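PDB 4HXF: peptidase S9 prolyl oligopeptidase catalytic domain-containing protein from Pyrococcus horikoshii, which probably cleaves peptides as a serine peptidase of the prolyl oligopeptidase family, assembling into a self-compartmentalizing hexamer that selects its substrates. Local coordinates for residues 184-189 with 200-205; 275-280 with 304-309; 15-20 with 27-32. All blocks are in the same frame, centred on the assembly; numbering follows the deposited sequence. Where two conformers were deposited one is given.

Contact 1 of 3, residues 184-189 with 200-205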
# COMPACT_ATOMS: atom_id res chain seq x y z
N VAL A 184 7.17 31.22 35.06
CA VAL A 184 7.28 32.65 34.64
C VAL A 184 6.89 32.72 33.19
O VAL A 184 7.49 32.04 32.30
CB VAL A 184 8.69 33.24 34.85
CG1 VAL A 184 8.69 34.73 34.58
CG2 VAL A 184 9.15 33.03 36.28
N VAL A 185 5.87 33.49 32.93
CA VAL A 185 5.25 33.56 31.62
C VAL A 185 5.45 34.91 30.99
O VAL A 185 5.04 35.90 31.59
CB VAL A 185 3.75 33.20 31.62
CG1 VAL A 185 3.09 33.23 30.22
CG2 VAL A 185 3.55 31.74 32.32
N SER A 186 6.07 34.98 29.81
CA SER A 186 6.35 36.28 29.13
C SER A 186 5.44 36.38 27.92
O SER A 186 5.46 35.46 27.06
CB SER A 186 7.85 36.39 28.75
OG SER A 186 8.68 36.21 29.88
N VAL A 187 4.62 37.45 27.85
CA VAL A 187 3.56 37.56 26.84
C VAL A 187 3.82 38.92 26.14
O VAL A 187 3.97 39.94 26.78
CB VAL A 187 2.18 37.58 27.49
CG1 VAL A 187 1.09 37.84 26.49
CG2 VAL A 187 1.94 36.28 28.34
N PRO A 188 3.77 38.93 24.82
CA PRO A 188 3.91 40.25 24.17
C PRO A 188 2.85 41.22 24.65
O PRO A 188 1.65 40.88 24.75
CB PRO A 188 3.76 39.89 22.68
CG PRO A 188 4.13 38.47 22.52
CD PRO A 188 3.59 37.85 23.83
N HIS A 189 3.24 42.46 24.92
CA HIS A 189 2.30 43.44 25.37
C HIS A 189 1.46 43.93 24.20
O HIS A 189 2.02 44.17 23.18
CB HIS A 189 3.07 44.63 26.01
CG HIS A 189 2.16 45.70 26.49
ND1 HIS A 189 1.60 45.72 27.73
CD2 HIS A 189 1.68 46.85 25.83
CE1 HIS A 189 0.79 46.80 27.81
NE2 HIS A 189 0.83 47.46 26.64
N TRP A 200 6.82 43.40 26.69
CA TRP A 200 6.17 42.22 27.26
C TRP A 200 5.51 42.53 28.57
O TRP A 200 5.85 43.49 29.26
CB TRP A 200 7.27 41.16 27.62
CG TRP A 200 7.90 40.51 26.42
CD1 TRP A 200 7.48 39.30 25.77
CD2 TRP A 200 9.07 40.98 25.68
NE1 TRP A 200 8.31 39.01 24.74
CE2 TRP A 200 9.29 40.01 24.61
CE3 TRP A 200 9.86 42.11 25.74
CZ2 TRP A 200 10.32 40.15 23.71
CZ3 TRP A 200 10.91 42.21 24.87
CH2 TRP A 200 11.08 41.30 23.81
N ASP A 201 4.53 41.70 28.91
CA ASP A 201 3.98 41.58 30.25
C ASP A 201 4.47 40.24 30.81
O ASP A 201 4.54 39.27 30.05
CB ASP A 201 2.47 41.61 30.23
CG ASP A 201 1.91 42.89 29.58
OD1 ASP A 201 2.57 43.94 29.63
OD2 ASP A 201 0.81 42.78 29.07
N ILE A 202 4.90 40.22 32.04
CA ILE A 202 5.45 39.02 32.64
C ILE A 202 4.64 38.64 33.86
O ILE A 202 4.35 39.46 34.76
CB ILE A 202 6.96 39.23 33.01
CG1 ILE A 202 7.76 39.76 31.82
CG2 ILE A 202 7.60 37.99 33.67
CD1 ILE A 202 9.25 40.07 32.10
N TYR A 203 4.26 37.36 33.87
CA TYR A 203 3.41 36.81 34.95
C TYR A 203 4.07 35.67 35.68
O TYR A 203 4.91 34.98 35.13
CB TYR A 203 2.10 36.29 34.39
CG TYR A 203 1.32 37.27 33.63
CD1 TYR A 203 0.31 38.01 34.24
CD2 TYR A 203 1.57 37.48 32.26
CE1 TYR A 203 -0.41 38.95 33.52
CE2 TYR A 203 0.83 38.41 31.55
CZ TYR A 203 -0.15 39.13 32.20
OH TYR A 203 -0.90 40.09 31.51
N LEU A 204 3.68 35.47 36.93
CA LEU A 204 4.09 34.30 37.71
C LEU A 204 2.83 33.47 37.86
O LEU A 204 1.79 33.98 38.38
CB LEU A 204 4.63 34.74 39.05
CG LEU A 204 5.39 33.68 39.80
CD1 LEU A 204 6.61 33.17 39.02
CD2 LEU A 204 5.74 34.27 41.18
N TRP A 205 2.90 32.24 37.39
CA TRP A 205 1.75 31.32 37.27
C TRP A 205 1.98 30.11 38.15
O TRP A 205 3.06 29.53 38.21
CB TRP A 205 1.56 30.92 35.81
CG TRP A 205 0.26 30.27 35.47
CD1 TRP A 205 -0.85 30.82 34.81
CD2 TRP A 205 -0.08 28.86 35.69
NE1 TRP A 205 -1.81 29.88 34.65
CE2 TRP A 205 -1.41 28.68 35.15
CE3 TRP A 205 0.60 27.79 36.16
CZ2 TRP A 205 -2.06 27.45 35.15
CZ3 TRP A 205 -0.08 26.52 36.20
CH2 TRP A 205 -1.37 26.36 35.69

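Contact 2 of 3, residues 275-280 with 304-309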
# COMPACT_ATOMS: atom_id res chain seq x y z
N TYR A 275 26.37 32.71 33.36
CA TYR A 275 27.30 32.49 32.23
C TYR A 275 26.66 33.12 31.02
O TYR A 275 25.48 32.96 30.80
CB TYR A 275 27.44 30.97 31.97
CG TYR A 275 28.19 30.29 33.12
CD1 TYR A 275 27.52 29.84 34.20
CD2 TYR A 275 29.51 30.19 33.07
CE1 TYR A 275 28.21 29.24 35.25
CE2 TYR A 275 30.24 29.54 34.10
CZ TYR A 275 29.53 29.05 35.15
OH TYR A 275 30.21 28.44 36.27
N PHE A 276 27.47 33.82 30.22
CA PHE A 276 26.89 34.55 29.12
C PHE A 276 27.93 34.81 28.02
O PHE A 276 29.11 34.87 28.30
CB PHE A 276 26.31 35.87 29.65
CG PHE A 276 27.30 36.86 30.13
CD1 PHE A 276 27.69 36.84 31.46
CD2 PHE A 276 27.79 37.85 29.30
CE1 PHE A 276 28.58 37.77 31.91
CE2 PHE A 276 28.68 38.79 29.78
CZ PHE A 276 29.09 38.74 31.10
N THR A 277 27.45 35.02 26.82
CA THR A 277 28.28 35.39 25.73
C THR A 277 27.95 36.77 25.23
O THR A 277 26.80 37.23 25.37
CB THR A 277 28.08 34.43 24.54
OG1 THR A 277 26.68 34.15 24.31
CG2 THR A 277 28.79 33.04 24.93
N LEU A 278 28.92 37.45 24.66
CA LEU A 278 28.77 38.79 24.06
C LEU A 278 29.26 38.84 22.70
O LEU A 278 30.26 38.17 22.33
CB LEU A 278 29.66 39.82 24.82
CG LEU A 278 29.49 40.09 26.31
CD1 LEU A 278 30.54 41.05 26.94
CD2 LEU A 278 28.06 40.67 26.49
N PHE A 279 28.61 39.68 21.91
CA PHE A 279 29.02 39.98 20.53
C PHE A 279 30.09 41.07 20.62
O PHE A 279 29.87 42.20 21.11
CB PHE A 279 27.89 40.49 19.69
CG PHE A 279 26.81 39.54 19.38
CD1 PHE A 279 25.67 39.56 20.14
CD2 PHE A 279 26.85 38.71 18.26
CE1 PHE A 279 24.57 38.80 19.88
CE2 PHE A 279 25.75 37.87 18.02
CZ PHE A 279 24.62 37.89 18.86
N GLU A 280 31.31 40.75 20.18
CA GLU A 280 32.44 41.65 20.34
C GLU A 280 33.36 41.63 19.08
O GLU A 280 34.16 40.70 18.92
CB GLU A 280 33.32 41.28 21.53
CG GLU A 280 32.66 41.41 22.89
CD GLU A 280 33.60 41.13 24.02
OE1 GLU A 280 33.80 40.01 24.37
OE2 GLU A 280 34.16 42.09 24.53
N MET A 304 28.98 29.17 20.26
CA MET A 304 27.72 28.95 19.72
C MET A 304 26.68 28.45 20.70
O MET A 304 25.47 28.58 20.45
CB MET A 304 27.86 27.95 18.59
CG MET A 304 28.66 28.47 17.46
SD MET A 304 27.95 29.96 16.73
CE MET A 304 26.40 29.48 16.05
N GLY A 305 27.11 27.92 21.82
CA GLY A 305 26.20 27.31 22.81
C GLY A 305 27.03 26.91 23.96
O GLY A 305 28.32 26.76 23.92
N PHE A 306 26.40 26.84 25.14
CA PHE A 306 27.10 26.46 26.32
C PHE A 306 26.08 25.97 27.41
O PHE A 306 24.85 26.15 27.27
CB PHE A 306 28.01 27.58 26.85
CG PHE A 306 27.24 28.87 27.25
CD1 PHE A 306 27.02 29.88 26.30
CD2 PHE A 306 26.66 29.00 28.48
CE1 PHE A 306 26.26 30.97 26.62
CE2 PHE A 306 25.83 30.10 28.77
CZ PHE A 306 25.67 31.09 27.82
N ASP A 307 26.62 25.29 28.38
CA ASP A 307 25.82 24.88 29.56
C ASP A 307 26.71 24.69 30.69
O ASP A 307 27.95 24.44 30.60
CB ASP A 307 25.00 23.61 29.30
CG ASP A 307 23.76 23.47 30.26
OD1 ASP A 307 23.33 24.47 30.94
OD2 ASP A 307 23.18 22.37 30.40
N ALA A 308 26.14 24.83 31.92
CA ALA A 308 26.91 24.76 33.06
C ALA A 308 26.07 24.15 34.24
O ALA A 308 24.86 24.42 34.41
CB ALA A 308 27.29 26.20 33.51
N ASP A 309 26.74 23.38 34.95
CA ASP A 309 26.12 22.74 36.15
C ASP A 309 27.28 22.47 37.09
O ASP A 309 27.82 23.45 37.62
CB ASP A 309 25.24 21.49 35.90
CG ASP A 309 24.68 20.90 37.25
OD1 ASP A 309 24.04 21.69 37.98
OD2 ASP A 309 24.98 19.73 37.51

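Contact 3 of 3, residues 15-20 with 27-32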
# COMPACT_ATOMS: atom_id res chain seq x y z
N ALA A 15 30.38 17.18 10.37
CA ALA A 15 29.50 16.88 11.52
C ALA A 15 29.10 18.15 12.12
O ALA A 15 29.99 18.97 12.39
CB ALA A 15 30.27 15.99 12.57
N TYR A 16 27.78 18.33 12.41
CA TYR A 16 27.30 19.59 12.91
C TYR A 16 26.79 19.33 14.36
O TYR A 16 25.91 18.51 14.60
CB TYR A 16 26.23 20.16 12.10
CG TYR A 16 26.65 20.47 10.71
CD1 TYR A 16 26.45 19.59 9.66
CD2 TYR A 16 27.31 21.68 10.44
CE1 TYR A 16 26.92 19.93 8.41
CE2 TYR A 16 27.78 21.94 9.15
CZ TYR A 16 27.58 21.08 8.16
OH TYR A 16 28.04 21.41 6.87
N LEU A 17 27.37 20.03 15.29
CA LEU A 17 27.02 19.87 16.69
C LEU A 17 26.15 21.03 17.19
O LEU A 17 26.39 22.23 16.87
CB LEU A 17 28.24 19.81 17.60
CG LEU A 17 29.34 18.78 17.33
CD1 LEU A 17 30.39 18.84 18.42
CD2 LEU A 17 28.71 17.39 17.08
N SER A 18 25.22 20.68 18.07
CA SER A 18 24.33 21.71 18.66
C SER A 18 23.78 21.29 20.02
O SER A 18 23.90 20.12 20.45
CB SER A 18 23.15 21.97 17.76
OG SER A 18 22.32 20.82 17.62
N ASP A 19 23.22 22.27 20.74
CA ASP A 19 22.35 22.01 21.95
C ASP A 19 23.15 21.29 23.07
O ASP A 19 22.72 20.24 23.54
CB ASP A 19 21.04 21.35 21.61
CG ASP A 19 19.89 21.58 22.69
OD1 ASP A 19 20.22 22.33 23.64
OD2 ASP A 19 18.84 20.97 22.40
N PRO A 20 24.30 21.81 23.49
CA PRO A 20 25.05 21.24 24.58
C PRO A 20 24.27 21.35 25.92
O PRO A 20 23.78 22.41 26.26
CB PRO A 20 26.32 22.05 24.58
CG PRO A 20 25.89 23.37 24.11
CD PRO A 20 24.90 23.11 23.06
N VAL A 27 27.86 15.16 29.70
CA VAL A 27 27.56 16.14 28.69
C VAL A 27 26.68 15.47 27.67
O VAL A 27 26.95 14.28 27.35
CB VAL A 27 28.90 16.58 28.13
CG1 VAL A 27 28.76 17.67 27.07
CG2 VAL A 27 29.70 17.12 29.32
N ALA A 28 25.66 16.16 27.17
CA ALA A 28 24.87 15.65 26.04
C ALA A 28 24.86 16.73 24.99
O ALA A 28 24.98 17.92 25.28
CB ALA A 28 23.44 15.29 26.41
N TYR A 29 24.76 16.29 23.73
CA TYR A 29 24.66 17.23 22.62
C TYR A 29 24.09 16.52 21.43
O TYR A 29 23.95 15.25 21.46
CB TYR A 29 26.05 17.89 22.30
CG TYR A 29 27.18 16.95 22.00
CD1 TYR A 29 27.95 16.46 23.02
CD2 TYR A 29 27.36 16.43 20.72
CE1 TYR A 29 28.96 15.53 22.78
CE2 TYR A 29 28.41 15.55 20.47
CZ TYR A 29 29.18 15.08 21.50
OH TYR A 29 30.21 14.19 21.34
N VAL A 30 23.75 17.21 20.35
CA VAL A 30 23.14 16.65 19.15
C VAL A 30 24.17 16.70 18.02
O VAL A 30 24.81 17.73 17.83
CB VAL A 30 21.85 17.38 18.65
CG1 VAL A 30 21.28 16.72 17.45
CG2 VAL A 30 20.87 17.41 19.86
N LEU A 31 24.36 15.56 17.41
CA LEU A 31 25.22 15.39 16.20
C LEU A 31 24.27 15.30 15.00
O LEU A 31 23.39 14.39 14.97
CB LEU A 31 26.02 14.10 16.33
CG LEU A 31 26.71 13.61 15.05
CD1 LEU A 31 27.78 14.60 14.60
CD2 LEU A 31 27.39 12.25 15.36
N THR A 32 24.41 16.24 14.07
CA THR A 32 23.59 16.32 12.87
C THR A 32 24.41 16.09 11.63
O THR A 32 25.49 16.64 11.54
CB THR A 32 22.84 17.66 12.74
OG1 THR A 32 22.02 17.80 13.95
CG2 THR A 32 21.99 17.79 11.44
O HOH W 1 23.34 19.45 15.65

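Contact 1 of 3, residues 184-189 with 200-205
Val184 and Ile202 touch through one methyl each, Val184 CG1 lying 3.6 Å from Ile202 CG2. The second methyl, Val184 CG2, meets Leu204 CD1 at 3.7 Å. With CG1 anti to the backbone N (chi1 -173°), the two branches of Val184 reach one side chain each. Ser186 points to the same face of the sheet, where its OG is bonded to the backbone N of Ala221. The other face carries Val185, Val187 and Tyr203. Here Val187 CG2 approaches the tyrosine ring obliquely, 4.0 Å from Tyr203 CE2. Strands 182-188 and 200-206 are the two middle strands of a four-stranded antiparallel propeller blade. The face of Val184 packs on strand 219-224, that of Val185 on strand 163-171. Four backbone bonds join the pair, including Tyr203 N to Val185 O at 2.8 Å. Val187 and Asp201 likewise bond in both directions. At the polar edge, His189 ND1 donates to Asp201 OD1 over 2.8 Å. OD1 lies close to the imidazole plane and is met on its syn side, while the ring and carboxylate planes stand 84° apart. OD1 also accepts a bond from Lys216 N, and His189 NE2 is bonded to Asp191. An alanine at Asp201 would probably leave His189 ND1 and Lys216 N without their shared acceptor and the imidazole freer to turn.

Contact 2 of 3, residues 275-280 with 304-309
Phe306 reaches across to strand 275-280 and sets the end of its ring between Tyr275 and Thr277. Its CE2 lies 3.7 Å from Tyr275 CB, and on the other side its CE1 is 3.7 Å from Thr277 CG2. The ring tip also meets backbone, with Phe306 CZ 3.5 Å from Tyr275 O. Phe306 CG stands between the backbone N and the carbonyl carbon (chi1 61°), which carries the ring out toward the facing strand. Ala308 makes the second touch. Its CB lies over one face of the Tyr275 ring, 3.9 Å from the centroid, a CH-pi contact offset toward CD1 and CE1. The two strands run nearly antiparallel, at 164°, but their axes are 8.3 Å apart. They belong to successive blades of the beta-propeller, and side chains rather than backbone bonds join them. Around this first shell, Gln266 and Tyr314 also touch Phe306, and Lys268 NZ bonds to Phe306 O. Thr277 is held by backbone bonds to strand 264-270, next to it in its own blade. Asp307 points away from strand 275-280 and forms a salt bridge with Arg270.

Contact 3 of 3, residues 15-20 with 27-32
Tyr16 turns the edge of its ring to the backbone of Thr32, its CD1 3.6 Å from Thr32 O. The far end of this ring is bonded through OH to Phe11 O. Tyr29 meets Leu17 obliquely, with Tyr29 CE2 3.9 Å from Leu17 CD2. The hydroxyl of Tyr29 is bonded to Glu48 and Tyr338. Leu17 CD2 also touches Leu31 CD1 at 3.8 Å, and Leu31 CD1 in turn reaches Ala15 CB at 3.5 Å. This gives a small apolar row on the face of Leu17. The opposite face, that of Tyr16, Ser18, Val30 and Thr32, is more polar. Ser18 OG sits between its backbone N and carbonyl carbon (chi1 64°), and is bonded to a water at 2.6 Å. The same water bonds to Thr32 OG1 at 2.7 Å and donates to Tyr16 O at 2.9 Å. It ties two side chains and one carbonyl across the strands. Backbone bonds run both ways between Tyr16 and Thr32 and between Ser18 and Val30. Beyond Ser18 the pairing slips: Asp19 has a left-handed backbone and is the extra residue of a beta bulge. Its carboxylate forms salt bridges with Arg21 and Arg65. Leu31 also packs on Glu162 of the second subunit, a magnesium ligand in this entry. The two strands form the opening hairpin of the first propeller blade, which packs between strand 62-66 of the next blade and strand 312-317 of the last.

How the contacts relate
All three contacts lie in the beta-propeller, but they join different parts of it. Contacts 1 and 3 each pair two strands within one blade, and both rest on backbone hydrogen bonds with side chains on two faces. Contact 2 joins two blades and depends on aromatic and methyl packing. It is a buried contact; the other two are partly buried and carry polar groups, a histidine-carboxylate hydrogen bond in contact 1 and a bound water in contact 3. Contacts 2 and 3 touch, with Pro20 packed against Gly305, Phe306 and Asp307 where the last blade meets the first. Contact 1 stands apart, its centre about 24 Å from that of contact 2. Contact 3 alone reaches another subunit.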